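PDB 4P0D: trypsin-resistant surface T6 protein from Streptococcus pyogenes serotype M6, which serves as the backbone pilin of the surface pili of this bacterium, its subunits probably joined into a fibre and anchored to the cell wall. Local coordinates for residues I321-V326 against A337-Y342. The protein carries 1 engineered substitution. Sequence-based numbering, arbitrary orientation.
Sequences IAFRKV and AIFGVY
F323 and F339 meet across the inside of a beta-sandwich as an edge-to-face (T-shaped) aromatic pair. The edge of F323 points at one face of F339. The ring centroids are 4.8 Å apart and the planes stand at 63°. F323 CZ lies 3.5 Å from F339 CG, and its CE1 lies over the CD1-CE1 side of the same ring. With chi1 at 61°, CG of F323 lies between its own backbone N and carbonyl carbon, and from there the ring extends toward F339.

K325 can be followed from CB outward. CB leads toward the opposite strand. CG is anti to the backbone N (chi1 -168°) and touches A337 CB at 3.9 Å. The chain then bends at chi2. CD comes to 3.8 Å from F339 CZ. CE reaches the edge of the F339 ring, near its plane, with CZ 3.7 Å away. After a second bend at chi4, NZ is covalently linked to CG of N479. This is the Lys-Asn isopeptide bond found in Gram-positive pilins. F339 thus has F323 CE1 over one face, toward the rim, and K325 CE at its edge. At the other end, I321 CD1 meets V341 CG1 at 4.2 Å.

No hydrogen bond joins the two segments, whose strand axes come no closer than 10.2 Å. They belong to facing sheets of the Prealbumin-like domain. Strand 320-327 lies between strands 359-361 and 470-479, and the isopeptide bond ties it to the latter. Strand 338-343 lies between strands 348-353 and 368-376. I372 and E374, both on strand 368-376, touch F339 and K325 respectively.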
ATOM      1  N   ILE A 321      17.573   9.974  20.766  1.00 15.78           N
ATOM      2  CA  ILE A 321      18.334   9.885  21.995  1.00 17.21           C
ATOM      3  C   ILE A 321      18.428  11.264  22.641  1.00 17.06           C
ATOM      4  O   ILE A 321      18.725  12.245  21.976  1.00 17.93           O
ATOM      5  CB  ILE A 321      19.744   9.332  21.737  1.00 17.61           C
ATOM      6  CG1 ILE A 321      19.645   7.954  21.073  1.00 18.36           C
ATOM      7  CG2 ILE A 321      20.535   9.227  23.043  1.00 18.52           C
ATOM      8  CD1 ILE A 321      20.966   7.393  20.633  1.00 18.62           C
ATOM      9  N   ALA A 322      18.214  11.295  23.952  1.00 17.07           N
ATOM     10  CA  ALA A 322      18.259  12.518  24.738  1.00 17.49           C
ATOM     11  C   ALA A 322      19.056  12.264  26.013  1.00 16.84           C
ATOM     12  O   ALA A 322      19.134  11.135  26.498  1.00 16.02           O
ATOM     13  CB  ALA A 322      16.844  12.979  25.075  1.00 17.42           C
ATOM     14  N   PHE A 323      19.666  13.312  26.537  1.00 17.88           N
ATOM     15  CA  PHE A 323      20.397  13.219  27.794  1.00 18.20           C
ATOM     16  C   PHE A 323      20.474  14.603  28.434  1.00 19.83           C
ATOM     17  O   PHE A 323      20.167  15.612  27.804  1.00 18.88           O
ATOM     18  CB  PHE A 323      21.804  12.668  27.558  1.00 19.42           C
ATOM     19  CG  PHE A 323      22.655  13.525  26.644  1.00 19.95           C
ATOM     20  CD1 PHE A 323      23.368  14.599  27.150  1.00 20.60           C
ATOM     21  CD2 PHE A 323      22.744  13.247  25.281  1.00 20.25           C
ATOM     22  CE1 PHE A 323      24.149  15.382  26.330  1.00 20.90           C
ATOM     23  CE2 PHE A 323      23.538  14.019  24.451  1.00 20.62           C
ATOM     24  CZ  PHE A 323      24.237  15.095  24.974  1.00 21.01           C
ATOM     25  N   ARG A 324      20.881  14.642  29.695  1.00 21.06           N
ATOM     26  CA  ARG A 324      21.046  15.910  30.373  1.00 22.67           C
ATOM     27  C   ARG A 324      22.470  16.047  30.892  1.00 21.74           C
ATOM     28  O   ARG A 324      23.041  15.095  31.436  1.00 22.61           O
ATOM     29  CB  ARG A 324      20.035  16.059  31.503  1.00 23.47           C
ATOM     30  CG  ARG A 324      19.922  17.485  32.007  1.00 25.10           C
ATOM     31  CD  ARG A 324      18.984  17.573  33.196  1.00 27.01           C
ATOM     32  NE  ARG A 324      18.379  18.895  33.279  1.00 29.62           N
ATOM     33  CZ  ARG A 324      17.577  19.298  34.263  1.00 33.70           C
ATOM     34  NH1 ARG A 324      17.269  18.477  35.272  1.00 34.65           N
ATOM     35  NH2 ARG A 324      17.079  20.529  34.239  1.00 33.91           N
ATOM     36  N   LYS A 325      23.024  17.247  30.708  1.00 21.76           N
ATOM     37  CA  LYS A 325      24.358  17.582  31.162  1.00 21.77           C
ATOM     38  C   LYS A 325      24.287  18.396  32.449  1.00 21.69           C
ATOM     39  O   LYS A 325      23.613  19.424  32.480  1.00 22.16           O
ATOM     40  CB  LYS A 325      25.064  18.401  30.083  1.00 22.02           C
ATOM     41  CG  LYS A 325      26.553  18.571  30.300  1.00 22.68           C
ATOM     42  CD  LYS A 325      27.215  17.217  30.554  1.00 23.35           C
ATOM     43  CE  LYS A 325      28.719  17.342  30.654  1.00 24.15           C
ATOM     44  NZ  LYS A 325      29.114  18.056  31.890  1.00 23.44           N
ATOM     45  N   VAL A 326      24.993  17.953  33.494  1.00 21.81           N
ATOM     46  CA  VAL A 326      24.954  18.652  34.784  1.00 21.41           C
ATOM     47  C   VAL A 326      26.334  18.768  35.430  1.00 21.72           C
ATOM     48  O   VAL A 326      27.267  18.052  35.059  1.00 21.49           O
ATOM     49  CB  VAL A 326      24.001  17.962  35.783  1.00 21.82           C
ATOM     50  CG1 VAL A 326      22.589  17.891  35.221  1.00 22.41           C
ATOM     51  CG2 VAL A 326      24.500  16.574  36.180  1.00 21.81           C
ATOM     52  N   ALA A 337      27.321  22.500  26.150  1.00 21.85           N
ATOM     53  CA  ALA A 337      28.195  21.336  26.020  1.00 20.23           C
ATOM     54  C   ALA A 337      27.937  20.690  24.656  1.00 21.22           C
ATOM     55  O   ALA A 337      26.778  20.477  24.272  1.00 21.04           O
ATOM     56  CB  ALA A 337      27.913  20.344  27.125  1.00 19.47           C
ATOM     57  N   ILE A 338      29.000  20.413  23.915  1.00 20.66           N
ATOM     58  CA  ILE A 338      28.870  19.760  22.605  1.00 20.77           C
ATOM     59  C   ILE A 338      29.250  18.294  22.703  1.00 19.93           C
ATOM     60  O   ILE A 338      30.337  17.951  23.179  1.00 21.51           O
ATOM     61  CB  ILE A 338      29.722  20.455  21.526  1.00 21.27           C
ATOM     62  CG1 ILE A 338      29.433  21.961  21.538  1.00 22.83           C
ATOM     63  CG2 ILE A 338      29.469  19.833  20.156  1.00 20.39           C
ATOM     64  CD1 ILE A 338      30.263  22.758  20.555  1.00 24.44           C
ATOM     65  N   PHE A 339      28.336  17.446  22.233  1.00 19.63           N
ATOM     66  CA  PHE A 339      28.463  15.999  22.268  1.00 19.60           C
ATOM     67  C   PHE A 339      28.318  15.398  20.891  1.00 18.83           C
ATOM     68  O   PHE A 339      27.523  15.877  20.078  1.00 20.48           O
ATOM     69  CB  PHE A 339      27.386  15.385  23.167  1.00 19.85           C
ATOM     70  CG  PHE A 339      27.702  15.476  24.626  1.00 19.67           C
ATOM     71  CD1 PHE A 339      27.453  16.641  25.325  1.00 19.75           C
ATOM     72  CD2 PHE A 339      28.299  14.413  25.284  1.00 20.36           C
ATOM     73  CE1 PHE A 339      27.770  16.736  26.676  1.00 20.30           C
ATOM     74  CE2 PHE A 339      28.604  14.495  26.635  1.00 20.28           C
ATOM     75  CZ  PHE A 339      28.342  15.665  27.329  1.00 20.19           C
ATOM     76  N   GLY A 340      29.088  14.346  20.649  1.00 17.88           N
ATOM     77  CA  GLY A 340      28.872  13.449  19.531  1.00 18.73           C
ATOM     78  C   GLY A 340      28.035  12.247  19.953  1.00 18.51           C
ATOM     79  O   GLY A 340      28.108  11.782  21.086  1.00 18.85           O
ATOM     80  N   VAL A 341      27.216  11.763  19.032  1.00 18.81           N
ATOM     81  CA  VAL A 341      26.444  10.551  19.224  1.00 19.46           C
ATOM     82  C   VAL A 341      26.901   9.584  18.151  1.00 20.24           C
ATOM     83  O   VAL A 341      26.810   9.909  16.973  1.00 20.72           O
ATOM     84  CB  VAL A 341      24.949  10.830  19.036  1.00 19.69           C
ATOM     85  CG1 VAL A 341      24.161   9.521  18.998  1.00 19.43           C
ATOM     86  CG2 VAL A 341      24.465  11.786  20.113  1.00 19.26           C
ATOM     87  N   TYR A 342      27.399   8.420  18.560  1.00 21.16           N
ATOM     88  CA  TYR A 342      27.982   7.447  17.644  1.00 21.78           C
ATOM     89  C   TYR A 342      27.160   6.182  17.672  1.00 23.26           C
ATOM     90  O   TYR A 342      26.507   5.890  18.672  1.00 22.85           O
ATOM     91  CB  TYR A 342      29.427   7.137  18.044  1.00 21.67           C
ATOM     92  CG  TYR A 342      30.257   8.385  18.161  1.00 20.59           C
ATOM     93  CD1 TYR A 342      30.109   9.215  19.257  1.00 19.79           C
ATOM     94  CD2 TYR A 342      31.168   8.753  17.167  1.00 19.67           C
ATOM     95  CE1 TYR A 342      30.828  10.372  19.375  1.00 19.71           C
ATOM     96  CE2 TYR A 342      31.901   9.919  17.280  1.00 19.91           C
ATOM     97  CZ  TYR A 342      31.711  10.728  18.395  1.00 20.37           C
ATOM     98  OH  TYR A 342      32.396  11.907  18.583  1.00 20.74           O
TER